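Long-range contacts in SusD superfamily protein (Bacteroides thetaiotaomicron, PDB 3MCX), which is of unknown function but, as a zinc-containing member of the SusD family at the outer membrane, probably takes part in binding glycans for uptake: residues Y40-Y48 and L131-F140; A54-K62 and V286-F297. All coordinates share one frame; numbering follows the deposited sequence.

Interaction 1 of 2, residues Y40-Y48 and L131-F140; sequences YYGDNYWYY and LSLFNLTRLF
Asn135 offers its side-chain amide to two tyrosine hydroxyls at once, tying the loop before helix 44-51 to the end of helix 115-140 in the largely helical SusD fold. Both N-H groups of ND2 are used: Tyr41 OH accepts one at 2.9 Å and Tyr40 OH the other at 3.1 Å, each lying near the amide plane. The two phenol rings stand almost perpendicular to that plane and meet ND2 through their hydroxyls. Tyr40 OH donates to Ser132 OG at 2.8 Å, and Ser132 OG is hydrogen-bonded in turn to Met128 O.

The tight part lies further along the helices, whose segment axes come no closer than 11.8 Å and are inclined at 51°, with aromatic bulk between them. Leu139 wedges between two rings: CG sits over one face of Tyr48 in a CH-pi contact, while CD2 meets Tyr45 CE2 at 3.6 Å. A chi1 of -99°, well off the staggered values, sets the two branches of Leu139 against different tyrosines. The Tyr45 hydroxyl continues past Leu136 to Pro87 O on helix 81-106.

The looser places are still buried but rely on water. One molecule lies 2.7 Å from Tyr41 OH and donates to Asn135 OD1, bridging hydroxyl and amide oxygen. Another, at the edge of the Tyr48 ring and in its plane, links Tyr48 OH at 2.6 Å to Arg138 O across the interface.

Interaction 2 of 2, residues A54-K62 and V286-F297; sequences ADVQARITK and VDWNNLILSEDF
Asn290 OD1 is gripped by two successive backbone amides: Ile60 N donates in the carbonyl plane, onto a lone pair, at 2.9 Å, and Arg59 N adds a weak bond. The same amide returns a bond from ND2 to Ile60 O at 3.0 Å. Next to it Arg59 takes hold of Asn289 side-on, NE to OD1 and NH2 to the backbone O, both partners near the guanidinium plane. A bend at chi3 (57°) turns that plane so that Val286 CG1 packs over one face and Ile60 CG2 over the other. With an alanine in place of Arg59, Asn289 OD1 would probably be left without its mate and Val286 CG1 without the flat group it packs on.

Beyond this cluster the two segments form a two-stranded antiparallel sheet. Gln57 and Ile292 are its hydrogen-bonded pair, Gln57 N to Ile292 O at 2.8 Å; Val56 and Leu293 are the non-hydrogen-bonded one. Val56 CG1 also presses on Leu291 CD2 at 3.6 Å.

Ser294 then N-caps helix 295-301. Its OG accepts from Phe297 N at 3.2 Å and donates to Ala54 O at 2.7 Å. Asp55, salt-bridged to Arg411, lays its carboxylate carbon against the edge of the Phe297 ring.

Overall arrangement
The centres of the two contacts lie 20 Å apart, interaction 1 about 7 Å from the centre of the molecule and interaction 2 about 18 Å from it. Along the sequence their segments alternate: 40-48, 54-62, 131-140, 286-297. Helix 44-51 is followed after a few residues by strand 56-57, so one short run of chain packs on helix 115-140 and then pairs with strand 292-293. The two contacts also meet directly, Tyr47 CD2 lying 3.8 Å from Leu291 CD1. The N-terminal part is thereby joined both to the helical core and to the later half of the chain, where the Leu293 side chain is about 10 Å from that of the zinc ligand Glu315.

Interaction 1 of 2, residues Y40-Y48 and L131-F140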
loop_
_atom_site.group_PDB
_atom_site.type_symbol
_atom_site.label_atom_id
_atom_site.label_comp_id
_atom_site.label_asym_id
_atom_site.label_seq_id
_atom_site.Cartn_x
_atom_site.Cartn_y
_atom_site.Cartn_z
ATOM N N TYR A 40 -7.420 -8.664 1.572
ATOM C CA TYR A 40 -6.133 -8.161 2.010
ATOM C C TYR A 40 -5.471 -7.399 0.833
ATOM O O TYR A 40 -6.046 -6.443 0.360
ATOM C CB TYR A 40 -5.265 -9.267 2.614
ATOM C CG TYR A 40 -4.124 -8.790 3.538
ATOM C CD1 TYR A 40 -3.620 -7.488 3.477
ATOM C CD2 TYR A 40 -3.557 -9.659 4.470
ATOM C CE1 TYR A 40 -2.596 -7.072 4.286
ATOM C CE2 TYR A 40 -2.502 -9.231 5.289
ATOM C CZ TYR A 40 -2.044 -7.940 5.171
ATOM O OH TYR A 40 -1.000 -7.522 5.975
ATOM N N TYR A 41 -4.312 -7.842 0.346
ATOM C CA TYR A 41 -3.638 -7.077 -0.701
ATOM C C TYR A 41 -4.236 -7.312 -2.101
ATOM O O TYR A 41 -3.926 -6.554 -3.025
ATOM C CB TYR A 41 -2.156 -7.395 -0.714
ATOM C CG TYR A 41 -1.309 -6.672 0.284
ATOM C CD1 TYR A 41 -1.144 -5.310 0.221
ATOM C CD2 TYR A 41 -0.647 -7.367 1.274
ATOM C CE1 TYR A 41 -0.304 -4.632 1.107
ATOM C CE2 TYR A 41 0.188 -6.697 2.168
ATOM C CZ TYR A 41 0.353 -5.340 2.097
ATOM O OH TYR A 41 1.203 -4.688 2.981
ATOM N N GLY A 42 -5.086 -8.316 -2.279
ATOM C CA GLY A 42 -5.788 -8.485 -3.549
ATOM C C GLY A 42 -6.540 -7.243 -3.990
ATOM O O GLY A 42 -6.682 -6.988 -5.190
ATOM N N ASP A 43 -7.095 -6.507 -3.024
ATOM C CA ASP A 43 -8.060 -5.430 -3.321
ATOM C C ASP A 43 -8.087 -4.351 -2.254
ATOM O O ASP A 43 -7.497 -3.289 -2.484
ATOM C CB ASP A 43 -9.438 -6.003 -3.698
ATOM C CG ASP A 43 -9.764 -7.253 -2.915
ATOM O OD1 ASP A 43 -9.576 -7.222 -1.697
ATOM O OD2 ASP A 43 -10.240 -8.240 -3.518
ATOM N N ASN A 44 -8.740 -4.575 -1.116
ATOM C CA ASN A 44 -8.982 -3.465 -0.199
ATOM C C ASN A 44 -7.711 -2.721 0.230
ATOM O O ASN A 44 -7.693 -1.484 0.177
ATOM C CB ASN A 44 -9.770 -3.935 1.013
ATOM C CG ASN A 44 -11.133 -4.426 0.625
ATOM O OD1 ASN A 44 -11.274 -5.519 0.070
ATOM N ND2 ASN A 44 -12.185 -3.623 0.936
ATOM N N TYR A 45 -6.654 -3.440 0.605
ATOM C CA TYR A 45 -5.430 -2.771 1.068
ATOM C C TYR A 45 -4.555 -2.256 -0.098
ATOM O O TYR A 45 -3.546 -1.567 0.128
ATOM C CB TYR A 45 -4.637 -3.650 2.019
ATOM C CG TYR A 45 -5.311 -3.852 3.365
ATOM C CD1 TYR A 45 -6.291 -4.814 3.543
ATOM C CD2 TYR A 45 -4.952 -3.077 4.452
ATOM C CE1 TYR A 45 -6.889 -5.008 4.780
ATOM C CE2 TYR A 45 -5.555 -3.278 5.697
ATOM C CZ TYR A 45 -6.501 -4.239 5.843
ATOM O OH TYR A 45 -7.088 -4.450 7.071
ATOM N N TRP A 46 -4.907 -2.654 -1.315
ATOM C CA TRP A 46 -4.226 -2.174 -2.512
ATOM C C TRP A 46 -4.777 -0.803 -2.874
ATOM O O TRP A 46 -4.024 0.177 -2.956
ATOM C CB TRP A 46 -4.378 -3.209 -3.629
ATOM C CG TRP A 46 -3.528 -2.991 -4.839
ATOM C CD1 TRP A 46 -2.952 -1.835 -5.254
ATOM C CD2 TRP A 46 -3.228 -3.990 -5.828
ATOM N NE1 TRP A 46 -2.270 -2.073 -6.457
ATOM C CE2 TRP A 46 -2.449 -3.384 -6.819
ATOM C CE3 TRP A 46 -3.551 -5.357 -5.969
ATOM C CZ2 TRP A 46 -1.965 -4.094 -7.931
ATOM C CZ3 TRP A 46 -3.072 -6.056 -7.076
ATOM C CH2 TRP A 46 -2.297 -5.425 -8.040
ATOM N N TYR A 47 -6.081 -0.702 -3.071
ATOM C CA TYR A 47 -6.637 0.545 -3.588
ATOM C C TYR A 47 -7.118 1.541 -2.551
ATOM O O TYR A 47 -7.388 2.703 -2.885
ATOM C CB TYR A 47 -7.693 0.293 -4.670
ATOM C CG TYR A 47 -8.869 -0.571 -4.277
ATOM C CD1 TYR A 47 -9.737 -0.201 -3.243
ATOM C CD2 TYR A 47 -9.204 -1.694 -5.002
ATOM C CE1 TYR A 47 -10.857 -0.999 -2.900
ATOM C CE2 TYR A 47 -10.292 -2.480 -4.695
ATOM C CZ TYR A 47 -11.116 -2.130 -3.632
ATOM O OH TYR A 47 -12.215 -2.924 -3.317
ATOM N N TYR A 48 -7.191 1.156 -1.258
ATOM C CA TYR A 48 -7.596 2.106 -0.209
ATOM C C TYR A 48 -6.782 3.389 -0.229
ATOM O O TYR A 48 -7.363 4.484 -0.262
ATOM C CB TYR A 48 -7.531 1.440 1.162
ATOM C CG TYR A 48 -7.900 2.339 2.332
ATOM C CD1 TYR A 48 -9.209 2.623 2.637
ATOM C CD2 TYR A 48 -6.909 2.932 3.124
ATOM C CE1 TYR A 48 -9.541 3.425 3.719
ATOM C CE2 TYR A 48 -7.235 3.750 4.198
ATOM C CZ TYR A 48 -8.555 3.993 4.474
ATOM O OH TYR A 48 -8.908 4.790 5.530
ATOM N N LEU A 131 3.982 -6.103 9.280
ATOM C CA LEU A 131 3.311 -5.449 8.153
ATOM C C LEU A 131 1.784 -5.479 8.324
ATOM O O LEU A 131 1.101 -4.481 8.074
ATOM C CB LEU A 131 3.710 -6.158 6.871
ATOM C CG LEU A 131 3.159 -5.620 5.566
ATOM C CD1 LEU A 131 3.452 -4.129 5.427
ATOM C CD2 LEU A 131 3.780 -6.443 4.388
ATOM N N SER A 132 1.278 -6.619 8.795
ATOM C CA SER A 132 -0.152 -6.775 8.993
ATOM C C SER A 132 -0.671 -5.800 10.066
ATOM O O SER A 132 -1.679 -5.142 9.869
ATOM C CB SER A 132 -0.473 -8.224 9.271
ATOM O OG SER A 132 -0.181 -9.053 8.136
ATOM N N LEU A 133 0.028 -5.714 11.203
ATOM C CA LEU A 133 -0.402 -4.809 12.267
ATOM C C LEU A 133 -0.333 -3.366 11.741
ATOM O O LEU A 133 -1.233 -2.562 12.026
ATOM C CB LEU A 133 0.459 -4.995 13.498
ATOM C CG LEU A 133 0.148 -4.038 14.665
ATOM C CD1 LEU A 133 -1.314 -4.065 15.105
ATOM C CD2 LEU A 133 1.098 -4.297 15.868
ATOM N N PHE A 134 0.706 -3.013 10.981
ATOM C CA PHE A 134 0.828 -1.682 10.379
ATOM C C PHE A 134 -0.387 -1.364 9.503
ATOM O O PHE A 134 -0.971 -0.285 9.591
ATOM C CB PHE A 134 2.133 -1.615 9.568
ATOM C CG PHE A 134 2.369 -0.322 8.837
ATOM C CD1 PHE A 134 2.518 0.860 9.515
ATOM C CD2 PHE A 134 2.493 -0.306 7.464
ATOM C CE1 PHE A 134 2.799 2.033 8.838
ATOM C CE2 PHE A 134 2.751 0.876 6.783
ATOM C CZ PHE A 134 2.920 2.027 7.466
ATOM N N ASN A 135 -0.750 -2.310 8.636
ATOM C CA ASN A 135 -1.905 -2.140 7.752
ATOM C C ASN A 135 -3.189 -1.892 8.514
ATOM O O ASN A 135 -3.970 -0.998 8.168
ATOM C CB ASN A 135 -2.020 -3.349 6.828
ATOM C CG ASN A 135 -0.921 -3.365 5.760
ATOM O OD1 ASN A 135 -0.515 -2.307 5.256
ATOM N ND2 ASN A 135 -0.457 -4.564 5.390
ATOM N N LEU A 136 -3.437 -2.671 9.574
ATOM C CA LEU A 136 -4.624 -2.432 10.391
ATOM C C LEU A 136 -4.595 -1.047 11.066
ATOM O O LEU A 136 -5.597 -0.362 11.141
ATOM C CB LEU A 136 -4.777 -3.508 11.459
ATOM C CG LEU A 136 -5.239 -4.869 10.929
ATOM C CD1 LEU A 136 -4.837 -5.960 11.899
ATOM C CD2 LEU A 136 -6.744 -4.856 10.687
ATOM N N THR A 137 -3.430 -0.687 11.593
ATOM C CA THR A 137 -3.294 0.512 12.369
ATOM C C THR A 137 -3.553 1.739 11.486
ATOM O O THR A 137 -4.153 2.717 11.931
ATOM C CB THR A 137 -1.910 0.582 13.062
ATOM O OG1 THR A 137 -1.747 -0.564 13.899
ATOM C CG2 THR A 137 -1.769 1.854 13.884
ATOM N N ARG A 138 -3.077 1.707 10.254
ATOM C CA ARG A 138 -3.193 2.873 9.408
ATOM C C ARG A 138 -4.599 3.002 8.818
ATOM O O ARG A 138 -4.981 4.119 8.499
ATOM C CB ARG A 138 -2.077 2.877 8.349
ATOM C CG ARG A 138 -2.229 1.877 7.301
ATOM C CD ARG A 138 -0.888 1.571 6.585
ATOM N NE ARG A 138 -0.071 2.685 6.141
ATOM C CZ ARG A 138 0.609 2.750 4.968
ATOM N NH1 ARG A 138 0.488 1.814 4.035
ATOM N NH2 ARG A 138 1.432 3.737 4.739
ATOM N N LEU A 139 -5.384 1.913 8.752
ATOM C CA LEU A 139 -6.791 2.003 8.329
ATOM C C LEU A 139 -7.691 2.424 9.468
ATOM O O LEU A 139 -8.594 3.240 9.263
ATOM C CB LEU A 139 -7.298 0.653 7.789
ATOM C CG LEU A 139 -7.288 0.561 6.267
ATOM C CD1 LEU A 139 -5.862 0.623 5.663
ATOM C CD2 LEU A 139 -8.058 -0.701 5.823
ATOM N N PHE A 140 -7.489 1.850 10.658
ATOM C CA PHE A 140 -8.459 1.943 11.729
ATOM C C PHE A 140 -8.068 2.915 12.847
ATOM O O PHE A 140 -8.792 3.055 13.842
ATOM C CB PHE A 140 -8.730 0.526 12.284
ATOM C CG PHE A 140 -9.432 -0.364 11.280
ATOM C CD1 PHE A 140 -10.797 -0.257 11.116
ATOM C CD2 PHE A 140 -8.718 -1.255 10.483
ATOM C CE1 PHE A 140 -11.485 -1.046 10.173
ATOM C CE2 PHE A 140 -9.386 -2.052 9.527
ATOM C CZ PHE A 140 -10.769 -1.918 9.384
HETATM O O HOH W 1 1.194 -2.016 3.012
HETATM O O HOH W 2 -7.049 5.529 7.266
#

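Interaction 2 of 2, residues A54-K62 and V286-F297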
loop_
_atom_site.group_PDB
_atom_site.type_symbol
_atom_site.label_atom_id
_atom_site.label_comp_id
_atom_site.label_asym_id
_atom_site.label_seq_id
_atom_site.Cartn_x
_atom_site.Cartn_y
_atom_site.Cartn_z
ATOM N N ALA A 54 -6.884 12.060 -3.909
ATOM C CA ALA A 54 -7.531 12.917 -4.909
ATOM C C ALA A 54 -7.321 12.534 -6.364
ATOM O O ALA A 54 -7.922 13.182 -7.246
ATOM C CB ALA A 54 -7.086 14.386 -4.714
ATOM N N ASP A 55 -6.446 11.554 -6.597
ATOM C CA ASP A 55 -5.984 11.185 -7.931
ATOM C C ASP A 55 -6.717 10.013 -8.549
ATOM O O ASP A 55 -6.760 9.899 -9.791
ATOM C CB ASP A 55 -4.481 10.915 -7.906
ATOM C CG ASP A 55 -3.677 12.166 -7.650
ATOM O OD1 ASP A 55 -4.038 13.231 -8.204
ATOM O OD2 ASP A 55 -2.678 12.073 -6.897
ATOM N N VAL A 56 -7.206 9.096 -7.712
ATOM C CA VAL A 56 -7.938 7.906 -8.154
ATOM C C VAL A 56 -9.297 8.006 -7.491
ATOM O O VAL A 56 -9.396 8.167 -6.262
ATOM C CB VAL A 56 -7.228 6.607 -7.788
ATOM C CG1 VAL A 56 -8.105 5.430 -8.185
ATOM C CG2 VAL A 56 -5.838 6.496 -8.438
ATOM N N GLN A 57 -10.355 7.947 -8.288
ATOM C CA GLN A 57 -11.720 8.098 -7.784
ATOM C C GLN A 57 -12.569 6.891 -8.161
ATOM O O GLN A 57 -12.233 6.134 -9.064
ATOM C CB GLN A 57 -12.368 9.372 -8.353
ATOM C CG GLN A 57 -12.385 9.436 -9.862
ATOM C CD GLN A 57 -13.230 10.559 -10.376
ATOM O OE1 GLN A 57 -12.784 11.700 -10.594
ATOM N NE2 GLN A 57 -14.511 10.262 -10.557
ATOM N N ALA A 58 -13.700 6.719 -7.482
ATOM C CA ALA A 58 -14.716 5.810 -8.016
ATOM C C ALA A 58 -15.199 6.313 -9.360
ATOM O O ALA A 58 -15.336 7.528 -9.583
ATOM C CB ALA A 58 -15.918 5.682 -7.025
ATOM N N ARG A 59 -15.547 5.363 -10.222
ATOM C CA ARG A 59 -16.244 5.678 -11.449
ATOM C C ARG A 59 -17.743 5.973 -11.246
ATOM O O ARG A 59 -18.333 6.808 -11.935
ATOM C CB ARG A 59 -16.050 4.555 -12.476
ATOM C CG ARG A 59 -16.757 4.741 -13.810
ATOM C CD ARG A 59 -16.559 3.583 -14.799
ATOM N NE ARG A 59 -17.003 2.293 -14.218
ATOM C CZ ARG A 59 -18.269 1.883 -14.145
ATOM N NH1 ARG A 59 -19.260 2.575 -14.683
ATOM N NH2 ARG A 59 -18.526 0.732 -13.528
ATOM N N ILE A 60 -18.342 5.196 -10.332
ATOM C CA ILE A 60 -19.747 5.209 -10.070
ATOM C C ILE A 60 -19.968 4.917 -8.573
ATOM O O ILE A 60 -19.269 4.087 -7.975
ATOM C CB ILE A 60 -20.487 4.199 -11.017
ATOM C CG1 ILE A 60 -21.973 4.466 -11.058
ATOM C CG2 ILE A 60 -20.144 2.773 -10.698
ATOM C CD1 ILE A 60 -22.683 3.716 -12.215
ATOM N N THR A 61 -21.005 5.542 -8.017
ATOM C CA THR A 61 -21.356 5.221 -6.644
ATOM C C THR A 61 -22.104 3.889 -6.635
ATOM O O THR A 61 -22.954 3.628 -7.489
ATOM C CB THR A 61 -22.176 6.345 -5.979
ATOM O OG1 THR A 61 -22.195 6.107 -4.559
ATOM C CG2 THR A 61 -23.621 6.485 -6.523
ATOM N N LYS A 62 -21.792 3.048 -5.657
ATOM C CA LYS A 62 -22.435 1.739 -5.510
ATOM C C LYS A 62 -23.148 1.524 -4.170
ATOM O O LYS A 62 -23.833 0.508 -3.991
ATOM C CB LYS A 62 -21.418 0.624 -5.698
ATOM C CG LYS A 62 -20.841 0.526 -7.109
ATOM C CD LYS A 62 -19.794 -0.517 -7.210
ATOM C CE LYS A 62 -19.329 -0.738 -8.650
ATOM N NZ LYS A 62 -20.232 -1.623 -9.469
ATOM N N VAL A 286 -18.501 -2.749 -19.773
ATOM C CA VAL A 286 -18.318 -2.294 -18.389
ATOM C C VAL A 286 -18.849 -3.370 -17.451
ATOM O O VAL A 286 -19.979 -3.856 -17.654
ATOM C CB VAL A 286 -19.061 -0.980 -18.129
ATOM C CG1 VAL A 286 -19.004 -0.572 -16.646
ATOM C CG2 VAL A 286 -18.496 0.165 -19.001
ATOM N N ASP A 287 -18.041 -3.780 -16.487
ATOM C CA ASP A 287 -18.456 -4.842 -15.551
ATOM C C ASP A 287 -17.899 -4.605 -14.169
ATOM O O ASP A 287 -18.619 -4.100 -13.308
ATOM C CB ASP A 287 -18.100 -6.220 -16.146
ATOM C CG ASP A 287 -18.765 -7.367 -15.400
ATOM O OD1 ASP A 287 -19.417 -7.114 -14.382
ATOM O OD2 ASP A 287 -18.625 -8.524 -15.831
ATOM N N TRP A 288 -16.632 -4.920 -13.959
ATOM C CA TRP A 288 -16.008 -4.849 -12.663
ATOM C C TRP A 288 -15.414 -3.500 -12.313
ATOM O O TRP A 288 -15.230 -3.220 -11.131
ATOM C CB TRP A 288 -14.901 -5.905 -12.527
ATOM C CG TRP A 288 -15.409 -7.293 -12.638
ATOM C CD1 TRP A 288 -15.481 -8.068 -13.759
ATOM C CD2 TRP A 288 -15.922 -8.087 -11.569
ATOM N NE1 TRP A 288 -16.005 -9.318 -13.449
ATOM C CE2 TRP A 288 -16.285 -9.343 -12.109
ATOM C CE3 TRP A 288 -16.103 -7.858 -10.202
ATOM C CZ2 TRP A 288 -16.838 -10.357 -11.322
ATOM C CZ3 TRP A 288 -16.647 -8.881 -9.417
ATOM C CH2 TRP A 288 -16.983 -10.112 -9.978
ATOM N N ASN A 289 -15.119 -2.661 -13.292
ATOM C CA ASN A 289 -14.379 -1.448 -12.996
ATOM C C ASN A 289 -15.078 -0.549 -11.979
ATOM O O ASN A 289 -16.286 -0.324 -12.065
ATOM C CB ASN A 289 -14.159 -0.638 -14.299
ATOM C CG ASN A 289 -13.540 0.710 -14.050
ATOM O OD1 ASN A 289 -14.237 1.618 -13.559
ATOM N ND2 ASN A 289 -12.250 0.863 -14.371
ATOM N N ASN A 290 -14.307 -0.043 -11.033
ATOM C CA ASN A 290 -14.765 1.118 -10.280
ATOM C C ASN A 290 -13.676 2.059 -9.830
ATOM O O ASN A 290 -13.829 2.719 -8.818
ATOM C CB ASN A 290 -15.693 0.772 -9.110
ATOM C CG ASN A 290 -16.647 1.922 -8.801
ATOM O OD1 ASN A 290 -16.824 2.802 -9.659
ATOM N ND2 ASN A 290 -17.288 1.924 -7.614
ATOM N N LEU A 291 -12.569 2.111 -10.576
ATOM C CA LEU A 291 -11.471 3.025 -10.315
ATOM C C LEU A 291 -11.070 3.678 -11.618
ATOM O O LEU A 291 -10.780 2.992 -12.605
ATOM C CB LEU A 291 -10.280 2.308 -9.694
ATOM C CG LEU A 291 -10.511 1.758 -8.281
ATOM C CD1 LEU A 291 -9.538 0.639 -7.963
ATOM C CD2 LEU A 291 -10.426 2.845 -7.189
ATOM N N ILE A 292 -11.064 5.007 -11.618
ATOM C CA ILE A 292 -10.579 5.794 -12.738
ATOM C C ILE A 292 -9.766 6.939 -12.189
ATOM O O ILE A 292 -9.893 7.288 -11.010
ATOM C CB ILE A 292 -11.691 6.308 -13.655
ATOM C CG1 ILE A 292 -12.724 7.193 -12.912
ATOM C CG2 ILE A 292 -12.397 5.102 -14.372
ATOM C CD1 ILE A 292 -13.735 7.928 -13.798
ATOM N N LEU A 293 -8.936 7.532 -13.039
ATOM C CA LEU A 293 -8.130 8.686 -12.673
ATOM C C LEU A 293 -8.978 9.946 -12.675
ATOM O O LEU A 293 -9.867 10.109 -13.541
ATOM C CB LEU A 293 -6.963 8.815 -13.648
ATOM C CG LEU A 293 -6.022 7.592 -13.703
ATOM C CD1 LEU A 293 -5.033 7.656 -14.889
ATOM C CD2 LEU A 293 -5.258 7.443 -12.367
ATOM N N SER A 294 -8.701 10.841 -11.726
ATOM C CA SER A 294 -9.385 12.117 -11.644
ATOM C C SER A 294 -8.746 13.172 -12.546
ATOM O O SER A 294 -7.614 13.025 -13.027
ATOM C CB SER A 294 -9.347 12.615 -10.216
ATOM O OG SER A 294 -8.025 12.993 -9.893
ATOM N N GLU A 295 -9.465 14.244 -12.736
ATOM C CA GLU A 295 -8.901 15.378 -13.453
ATOM C C GLU A 295 -7.757 16.007 -12.649
ATOM O O GLU A 295 -6.819 16.573 -13.222
ATOM C CB GLU A 295 -9.957 16.430 -13.753
ATOM C CG GLU A 295 -9.521 17.418 -14.807
ATOM C CD GLU A 295 -10.495 18.557 -14.946
ATOM O OE1 GLU A 295 -11.047 18.976 -13.886
ATOM O OE2 GLU A 295 -10.669 19.063 -16.107
ATOM N N ASP A 296 -7.815 15.917 -11.321
ATOM C CA ASP A 296 -6.666 16.372 -10.501
ATOM C C ASP A 296 -5.400 15.664 -10.941
ATOM O O ASP A 296 -4.372 16.302 -11.097
ATOM C CB ASP A 296 -6.883 16.143 -8.996
ATOM C CG ASP A 296 -8.251 16.567 -8.499
ATOM O OD1 ASP A 296 -9.285 15.943 -8.858
ATOM O OD2 ASP A 296 -8.284 17.531 -7.711
ATOM N N PHE A 297 -5.453 14.341 -11.114
ATOM C CA PHE A 297 -4.288 13.598 -11.519
ATOM C C PHE A 297 -3.838 13.941 -12.934
ATOM O O PHE A 297 -2.659 14.173 -13.180
ATOM C CB PHE A 297 -4.539 12.084 -11.440
ATOM C CG PHE A 297 -3.307 11.298 -11.795
ATOM C CD1 PHE A 297 -2.223 11.296 -10.931
ATOM C CD2 PHE A 297 -3.184 10.671 -13.032
ATOM C CE1 PHE A 297 -1.045 10.631 -11.263
ATOM C CE2 PHE A 297 -2.029 10.031 -13.372
ATOM C CZ PHE A 297 -0.950 10.013 -12.486
HETATM O O HOH W 3 -12.166 14.266 -11.587
HETATM O O HOH W 4 -18.354 -2.078 -11.505
#